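PDB 3I4K: muconate lactonizing enzyme from Corynebacterium glutamicum, which belongs to the muconate lactonizing enzyme group of the enolase superfamily, pairing an enolase-type N-terminal domain with a magnesium-binding TIM-barrel-like domain. Local coordinates for residues L130-A143 against F317-F331. Sequence-based numbering, arbitrary orientation.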
ATOM      1  N   LEU A 130      -6.113   7.447   4.632  1.00 42.90           N
ATOM      2  CA  LEU A 130      -4.954   7.012   3.857  1.00 43.46           C
ATOM      3  C   LEU A 130      -3.610   7.141   4.578  1.00 42.70           C
ATOM      4  O   LEU A 130      -2.573   7.192   3.928  1.00 41.76           O
ATOM      5  CB  LEU A 130      -4.891   7.810   2.550  1.00 42.81           C
ATOM      6  CG  LEU A 130      -6.153   7.791   1.682  1.00 42.37           C
ATOM      7  CD1 LEU A 130      -6.004   8.784   0.548  1.00 42.19           C
ATOM      8  CD2 LEU A 130      -6.406   6.385   1.153  1.00 42.82           C
ATOM      9  N   GLY A 131      -3.630   7.210   5.907  1.00 42.06           N
ATOM     10  CA  GLY A 131      -2.387   7.311   6.652  1.00 43.17           C
ATOM     11  C   GLY A 131      -2.086   8.626   7.352  1.00 43.21           C
ATOM     12  O   GLY A 131      -1.075   8.742   8.050  1.00 44.57           O
ATOM     13  N   GLY A 132      -2.945   9.625   7.183  1.00 43.35           N
ATOM     14  CA  GLY A 132      -2.696  10.902   7.830  1.00 43.80           C
ATOM     15  C   GLY A 132      -1.933  11.850   6.933  1.00 44.18           C
ATOM     16  O   GLY A 132      -1.871  11.647   5.721  1.00 45.54           O
ATOM     17  N   THR A 133      -1.329  12.883   7.505  1.00 44.42           N
ATOM     18  CA  THR A 133      -0.615  13.827   6.662  1.00 44.59           C
ATOM     19  C   THR A 133       0.906  13.787   6.777  1.00 43.79           C
ATOM     20  O   THR A 133       1.459  13.600   7.860  1.00 42.98           O
ATOM     21  CB  THR A 133      -1.127  15.280   6.895  1.00 45.43           C
ATOM     22  OG1 THR A 133      -0.395  15.903   7.952  1.00 48.85           O
ATOM     23  CG2 THR A 133      -2.591  15.259   7.275  1.00 45.87           C
ATOM     24  N   VAL A 134       1.557  13.943   5.625  1.00 42.22           N
ATOM     25  CA  VAL A 134       3.006  13.967   5.493  1.00 41.26           C
ATOM     26  C   VAL A 134       3.388  15.371   5.027  1.00 40.91           C
ATOM     27  O   VAL A 134       4.488  15.860   5.310  1.00 39.61           O
ATOM     28  CB  VAL A 134       3.501  12.974   4.401  1.00 41.89           C
ATOM     29  CG1 VAL A 134       5.018  13.021   4.301  1.00 40.73           C
ATOM     30  CG2 VAL A 134       3.038  11.567   4.708  1.00 42.96           C
ATOM     31  N   ARG A 135       2.466  16.011   4.308  1.00 41.37           N
ATOM     32  CA  ARG A 135       2.683  17.353   3.767  1.00 39.89           C
ATOM     33  C   ARG A 135       1.353  18.089   3.618  1.00 42.35           C
ATOM     34  O   ARG A 135       0.288  17.461   3.522  1.00 39.04           O
ATOM     35  CB  ARG A 135       3.352  17.254   2.399  1.00 41.52           C
ATOM     36  CG  ARG A 135       2.480  16.525   1.383  1.00 45.36           C
ATOM     37  CD  ARG A 135       3.144  16.334   0.024  1.00 45.23           C
ATOM     38  NE  ARG A 135       3.858  15.063  -0.095  1.00 49.07           N
ATOM     39  CZ  ARG A 135       5.166  14.932   0.067  1.00 47.21           C
ATOM     40  NH1 ARG A 135       5.898  15.999   0.363  1.00 49.36           N
ATOM     41  NH2 ARG A 135       5.744  13.752  -0.098  1.00 42.85           N
ATOM     42  N   ASP A 136       1.412  19.421   3.594  1.00 43.85           N
ATOM     43  CA  ASP A 136       0.198  20.221   3.449  1.00 48.05           C
ATOM     44  C   ASP A 136       0.225  21.073   2.191  1.00 47.84           C
ATOM     45  O   ASP A 136      -0.643  21.920   1.991  1.00 46.87           O
ATOM     46  CB  ASP A 136      -0.028  21.109   4.682  1.00 49.52           C
ATOM     47  CG  ASP A 136       1.207  21.903   5.080  1.00 52.08           C
ATOM     48  OD1 ASP A 136       1.818  22.553   4.209  1.00 52.22           O
ATOM     49  OD2 ASP A 136       1.561  21.888   6.281  1.00 56.03           O
ATOM     50  N   LYS A 137       1.227  20.838   1.349  1.00 47.42           N
ATOM     51  CA  LYS A 137       1.369  21.566   0.090  1.00 48.25           C
ATOM     52  C   LYS A 137       2.341  20.815  -0.822  1.00 47.46           C
ATOM     53  O   LYS A 137       3.305  20.209  -0.353  1.00 45.92           O
ATOM     54  CB  LYS A 137       1.881  22.983   0.343  1.00 50.54           C
ATOM     55  CG  LYS A 137       3.315  23.044   0.809  1.00 54.55           C
ATOM     56  CD  LYS A 137       3.767  24.481   1.025  1.00 58.19           C
ATOM     57  CE  LYS A 137       5.227  24.529   1.464  1.00 59.20           C
ATOM     58  NZ  LYS A 137       5.765  25.918   1.495  1.00 61.82           N
ATOM     59  N   VAL A 138       2.087  20.867  -2.125  1.00 45.67           N
ATOM     60  CA  VAL A 138       2.931  20.176  -3.095  1.00 45.22           C
ATOM     61  C   VAL A 138       3.389  21.094  -4.217  1.00 45.40           C
ATOM     62  O   VAL A 138       2.796  22.147  -4.458  1.00 45.02           O
ATOM     63  CB  VAL A 138       2.177  18.979  -3.743  1.00 45.32           C
ATOM     64  CG1 VAL A 138       1.794  17.956  -2.681  1.00 44.95           C
ATOM     65  CG2 VAL A 138       0.922  19.471  -4.461  1.00 45.41           C
ATOM     66  N   ASP A 139       4.461  20.706  -4.897  1.00 45.02           N
ATOM     67  CA  ASP A 139       4.928  21.498  -6.019  1.00 43.96           C
ATOM     68  C   ASP A 139       4.053  21.136  -7.213  1.00 41.62           C
ATOM     69  O   ASP A 139       3.515  20.026  -7.293  1.00 39.63           O
ATOM     70  CB  ASP A 139       6.396  21.215  -6.309  1.00 44.64           C
ATOM     71  CG  ASP A 139       7.308  21.762  -5.224  1.00 48.93           C
ATOM     72  OD1 ASP A 139       7.110  22.930  -4.824  1.00 49.66           O
ATOM     73  OD2 ASP A 139       8.218  21.039  -4.771  1.00 50.46           O
ATOM     74  N   VAL A 140       3.895  22.083  -8.128  1.00 41.12           N
ATOM     75  CA  VAL A 140       3.066  21.860  -9.297  1.00 40.48           C
ATOM     76  C   VAL A 140       3.795  22.220 -10.578  1.00 39.36           C
ATOM     77  O   VAL A 140       4.288  23.341 -10.742  1.00 39.94           O
ATOM     78  CB  VAL A 140       1.749  22.679  -9.204  1.00 42.60           C
ATOM     79  CG1 VAL A 140       0.871  22.424 -10.436  1.00 40.00           C
ATOM     80  CG2 VAL A 140       0.997  22.294  -7.940  1.00 42.92           C
ATOM     81  N   THR A 141       3.878  21.240 -11.468  1.00 37.11           N
ATOM     82  CA  THR A 141       4.510  21.406 -12.768  1.00 36.23           C
ATOM     83  C   THR A 141       3.381  21.831 -13.700  1.00 36.40           C
ATOM     84  O   THR A 141       2.300  21.241 -13.669  1.00 35.39           O
ATOM     85  CB  THR A 141       5.103  20.065 -13.291  1.00 36.86           C
ATOM     86  OG1 THR A 141       6.129  19.608 -12.403  1.00 33.85           O
ATOM     87  CG2 THR A 141       5.687  20.244 -14.688  1.00 33.62           C
ATOM     88  N   TRP A 142       3.621  22.855 -14.514  1.00 36.56           N
ATOM     89  CA  TRP A 142       2.596  23.323 -15.445  1.00 38.59           C
ATOM     90  C   TRP A 142       2.820  22.698 -16.818  1.00 35.96           C
ATOM     91  O   TRP A 142       3.913  22.780 -17.376  1.00 34.65           O
ATOM     92  CB  TRP A 142       2.611  24.865 -15.542  1.00 40.83           C
ATOM     93  CG  TRP A 142       1.601  25.436 -16.525  1.00 42.63           C
ATOM     94  CD1 TRP A 142       1.860  25.917 -17.782  1.00 44.68           C
ATOM     95  CD2 TRP A 142       0.176  25.535 -16.346  1.00 42.73           C
ATOM     96  NE1 TRP A 142       0.686  26.305 -18.394  1.00 42.15           N
ATOM     97  CE2 TRP A 142      -0.359  26.081 -17.538  1.00 42.72           C
ATOM     98  CE3 TRP A 142      -0.698  25.213 -15.298  1.00 43.89           C
ATOM     99  CZ2 TRP A 142      -1.733  26.313 -17.711  1.00 42.63           C
ATOM    100  CZ3 TRP A 142      -2.075  25.446 -15.470  1.00 45.32           C
ATOM    101  CH2 TRP A 142      -2.571  25.990 -16.671  1.00 45.38           C
ATOM    102  N   ALA A 143       1.781  22.060 -17.347  1.00 36.13           N
ATOM    103  CA  ALA A 143       1.866  21.414 -18.653  1.00 39.07           C
ATOM    104  C   ALA A 143       1.212  22.260 -19.748  1.00 40.59           C
ATOM    105  O   ALA A 143       0.110  22.780 -19.580  1.00 42.22           O
ATOM    106  CB  ALA A 143       1.203  20.040 -18.601  1.00 37.47           C
ATOM    107  N   PHE A 317      -4.210  12.285  -1.685  1.00 36.85           N
ATOM    108  CA  PHE A 317      -3.314  11.147  -1.831  1.00 34.75           C
ATOM    109  C   PHE A 317      -1.888  11.638  -1.651  1.00 32.37           C
ATOM    110  O   PHE A 317      -1.129  11.074  -0.877  1.00 32.16           O
ATOM    111  CB  PHE A 317      -3.473  10.475  -3.203  1.00 32.85           C
ATOM    112  CG  PHE A 317      -2.570   9.281  -3.391  1.00 30.96           C
ATOM    113  CD1 PHE A 317      -1.349   9.409  -4.052  1.00 30.85           C
ATOM    114  CD2 PHE A 317      -2.903   8.049  -2.831  1.00 31.92           C
ATOM    115  CE1 PHE A 317      -0.463   8.324  -4.149  1.00 30.72           C
ATOM    116  CE2 PHE A 317      -2.025   6.955  -2.920  1.00 30.34           C
ATOM    117  CZ  PHE A 317      -0.800   7.101  -3.583  1.00 32.78           C
ATOM    118  N   ALA A 318      -1.534  12.703  -2.358  1.00 30.88           N
ATOM    119  CA  ALA A 318      -0.195  13.254  -2.247  1.00 32.39           C
ATOM    120  C   ALA A 318       0.104  13.713  -0.819  1.00 34.93           C
ATOM    121  O   ALA A 318       1.244  13.633  -0.359  1.00 34.79           O
ATOM    122  CB  ALA A 318      -0.029  14.412  -3.204  1.00 31.15           C
ATOM    123  N   ALA A 319      -0.922  14.194  -0.119  1.00 36.16           N
ATOM    124  CA  ALA A 319      -0.743  14.671   1.245  1.00 37.25           C
ATOM    125  C   ALA A 319      -0.354  13.554   2.205  1.00 38.26           C
ATOM    126  O   ALA A 319       0.347  13.790   3.187  1.00 39.60           O
ATOM    127  CB  ALA A 319      -2.017  15.348   1.736  1.00 38.05           C
ATOM    128  N   SER A 320      -0.800  12.341   1.907  1.00 38.78           N
ATOM    129  CA  SER A 320      -0.541  11.191   2.764  1.00 37.81           C
ATOM    130  C   SER A 320       0.468  10.187   2.219  1.00 37.13           C
ATOM    131  O   SER A 320       0.745   9.177   2.863  1.00 37.60           O
ATOM    132  CB  SER A 320      -1.852  10.465   3.021  1.00 36.62           C
ATOM    133  OG  SER A 320      -2.375   9.961   1.804  1.00 42.91           O
ATOM    134  N   THR A 321       1.026  10.459   1.045  1.00 36.51           N
ATOM    135  CA  THR A 321       1.966   9.526   0.435  1.00 32.97           C
ATOM    136  C   THR A 321       3.380  10.085   0.296  1.00 33.07           C
ATOM    137  O   THR A 321       3.665  10.889  -0.583  1.00 31.81           O
ATOM    138  CB  THR A 321       1.437   9.083  -0.929  1.00 32.82           C
ATOM    139  OG1 THR A 321       0.116   8.533  -0.760  1.00 33.26           O
ATOM    140  CG2 THR A 321       2.351   8.031  -1.542  1.00 33.69           C
ATOM    141  N   LYS A 322       4.267   9.636   1.170  1.00 32.09           N
ATOM    142  CA  LYS A 322       5.647  10.097   1.171  1.00 33.37           C
ATOM    143  C   LYS A 322       6.365   9.767  -0.138  1.00 32.11           C
ATOM    144  O   LYS A 322       7.243  10.518  -0.583  1.00 36.61           O
ATOM    145  CB  LYS A 322       6.387   9.456   2.345  1.00 33.87           C
ATOM    146  CG  LYS A 322       7.504  10.286   2.934  1.00 38.10           C
ATOM    147  CD  LYS A 322       8.710  10.343   2.049  1.00 42.18           C
ATOM    148  CE  LYS A 322       9.793  11.198   2.688  1.00 45.85           C
ATOM    149  NZ  LYS A 322       9.313  12.577   2.938  1.00 46.86           N
ATOM    150  N   ALA A 323       5.994   8.646  -0.743  1.00 31.38           N
ATOM    151  CA  ALA A 323       6.607   8.194  -1.991  1.00 31.98           C
ATOM    152  C   ALA A 323       6.318   9.121  -3.184  1.00 33.57           C
ATOM    153  O   ALA A 323       6.902   8.938  -4.254  1.00 33.69           O
ATOM    154  CB  ALA A 323       6.170   6.769  -2.301  1.00 31.33           C
ATOM    155  N   ILE A 324       5.398  10.081  -3.020  1.00 33.28           N
ATOM    156  CA  ILE A 324       5.151  11.055  -4.092  1.00 33.07           C
ATOM    157  C   ILE A 324       6.326  11.953  -3.782  1.00 33.08           C
ATOM    158  O   ILE A 324       6.237  12.877  -2.976  1.00 34.76           O
ATOM    159  CB  ILE A 324       3.858  11.857  -3.913  1.00 32.51           C
ATOM    160  CG1 ILE A 324       2.643  10.963  -4.134  1.00 30.52           C
ATOM    161  CG2 ILE A 324       3.849  13.036  -4.911  1.00 31.98           C
ATOM    162  CD1 ILE A 324       2.462  10.503  -5.580  1.00 33.68           C
ATOM    163  N   SER A 325       7.439  11.632  -4.415  1.00 30.49           N
ATOM    164  CA  SER A 325       8.714  12.296  -4.200  1.00 30.19           C
ATOM    165  C   SER A 325       9.202  13.193  -5.326  1.00 31.48           C
ATOM    166  O   SER A 325      10.331  13.697  -5.272  1.00 34.36           O
ATOM    167  CB  SER A 325       9.744  11.203  -3.978  1.00 29.38           C
ATOM    168  OG  SER A 325       9.570  10.237  -5.008  1.00 28.08           O
ATOM    169  N   TYR A 326       8.367  13.396  -6.339  1.00 33.32           N
ATOM    170  CA  TYR A 326       8.752  14.208  -7.478  1.00 31.98           C
ATOM    171  C   TYR A 326       7.720  15.289  -7.816  1.00 33.75           C
ATOM    172  O   TYR A 326       7.412  15.525  -8.985  1.00 32.82           O
ATOM    173  CB  TYR A 326       8.981  13.288  -8.682  1.00 33.96           C
ATOM    174  CG  TYR A 326       9.629  13.964  -9.862  1.00 36.51           C
ATOM    175  CD1 TYR A 326      10.845  14.624  -9.722  1.00 34.48           C
ATOM    176  CD2 TYR A 326       9.026  13.945 -11.120  1.00 36.74           C
ATOM    177  CE1 TYR A 326      11.446  15.245 -10.797  1.00 36.05           C
ATOM    178  CE2 TYR A 326       9.619  14.567 -12.206  1.00 37.76           C
ATOM    179  CZ  TYR A 326      10.833  15.213 -12.038  1.00 38.27           C
ATOM    180  OH  TYR A 326      11.446  15.802 -13.119  1.00 38.33           O
ATOM    181  N   GLY A 327       7.200  15.954  -6.793  1.00 32.52           N
ATOM    182  CA  GLY A 327       6.217  16.985  -7.030  1.00 33.08           C
ATOM    183  C   GLY A 327       4.991  16.434  -7.738  1.00 35.35           C
ATOM    184  O   GLY A 327       4.772  15.220  -7.759  1.00 31.84           O
ATOM    185  N   THR A 328       4.198  17.330  -8.330  1.00 34.58           N
ATOM    186  CA  THR A 328       2.974  16.949  -9.028  1.00 35.90           C
ATOM    187  C   THR A 328       2.739  17.869 -10.234  1.00 35.95           C
ATOM    188  O   THR A 328       3.545  18.746 -10.532  1.00 35.04           O
ATOM    189  CB  THR A 328       1.736  17.123  -8.122  1.00 36.75           C
ATOM    190  OG1 THR A 328       1.385  18.516  -8.083  1.00 37.60           O
ATOM    191  CG2 THR A 328       2.025  16.655  -6.688  1.00 32.88           C
ATOM    192  N   GLU A 329       1.620  17.642 -10.912  1.00 36.38           N
ATOM    193  CA  GLU A 329       1.189  18.453 -12.051  1.00 37.32           C
ATOM    194  C   GLU A 329      -0.323  18.556 -11.887  1.00 37.69           C
ATOM    195  O   GLU A 329      -1.076  18.508 -12.859  1.00 40.13           O
ATOM    196  CB  GLU A 329       1.525  17.773 -13.388  1.00 36.14           C
ATOM    197  CG  GLU A 329       1.109  16.313 -13.470  1.00 37.70           C
ATOM    198  CD  GLU A 329       1.106  15.765 -14.890  1.00 39.86           C
ATOM    199  OE1 GLU A 329       1.857  16.282 -15.745  1.00 39.25           O
ATOM    200  OE2 GLU A 329       0.349  14.801 -15.141  1.00 41.24           O
ATOM    201  N   LEU A 330      -0.759  18.685 -10.638  1.00 37.57           N
ATOM    202  CA  LEU A 330      -2.183  18.765 -10.323  1.00 38.37           C
ATOM    203  C   LEU A 330      -2.701  20.191 -10.492  1.00 39.83           C
ATOM    204  O   LEU A 330      -3.019  20.874  -9.516  1.00 37.17           O
ATOM    205  CB  LEU A 330      -2.421  18.264  -8.894  1.00 36.62           C
ATOM    206  CG  LEU A 330      -2.135  16.774  -8.691  1.00 34.95           C
ATOM    207  CD1 LEU A 330      -2.287  16.411  -7.223  1.00 33.94           C
ATOM    208  CD2 LEU A 330      -3.093  15.943  -9.538  1.00 32.09           C
ATOM    209  N   PHE A 331      -2.783  20.611 -11.755  1.00 40.76           N
ATOM    210  CA  PHE A 331      -3.220  21.946 -12.140  1.00 40.04           C
ATOM    211  C   PHE A 331      -4.564  21.926 -12.861  1.00 42.58           C
ATOM    212  O   PHE A 331      -5.064  22.969 -13.282  1.00 42.23           O
ATOM    213  CB  PHE A 331      -2.173  22.560 -13.061  1.00 40.56           C
ATOM    214  CG  PHE A 331      -1.987  21.806 -14.353  1.00 41.76           C
ATOM    215  CD1 PHE A 331      -2.885  21.959 -15.405  1.00 42.95           C
ATOM    216  CD2 PHE A 331      -0.922  20.919 -14.508  1.00 43.49           C
ATOM    217  CE1 PHE A 331      -2.728  21.241 -16.599  1.00 42.69           C
ATOM    218  CE2 PHE A 331      -0.756  20.196 -15.694  1.00 43.64           C
ATOM    219  CZ  PHE A 331      -1.658  20.357 -16.738  1.00 43.02           C
TER
HETATM  220  O   HOH W   1       6.448  19.272  -9.613  1.00 34.71           O
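The Arg135 guanidinium has the carbonyl oxygens of Ala318, Thr321 and Lys322 at its edge, but only Ala318 O is hydrogen-bonded. NE donates to Ala318 O at 3.0 Å, almost within the guanidinium plane but 36° above the carbonyl plane, off the lone pairs; the bend at chi3 (92°) turns NE toward that oxygen. Arg135 NH2 also comes 3.0 Å from Ile324 O, at an angle too poor for a bond. Thr321 OG1 sits 3.2 Å above the centre of one Phe317 ring face, with Ile324 CD1 at the ring edge. At the far end, the Trp142 six-membered ring meets Phe331 obliquely, planes 53° apart, with Trp142 CZ3 3.6 Å from Phe331 CD1. Thr141 O and Ala143 CB also approach Phe331 obliquely.

Main-chain carbonyls take most of the remaining bonds. Ala319 O accepts Val134 N at 2.7 Å and Arg135 N at a longer 3.3 Å. Asp139 O is gripped by Thr328 N (3.0 Å) and Thr328 OG1 (2.7 Å), while Thr141 N bonds to Thr328 O. Between these clusters, Val138 CG1 packs on Ala318 CB.

Val140 and Thr328 form a single bridge, and Tyr326 O bonds to His300 ND1, consistent with closure of the barrel between strands 137-144 and 298-301. Glu329 turns to Lys169 and Thr303 near the magnesium ion. Helix 282-294 packs on Phe317, and Gly91 of the second subunit on Val134.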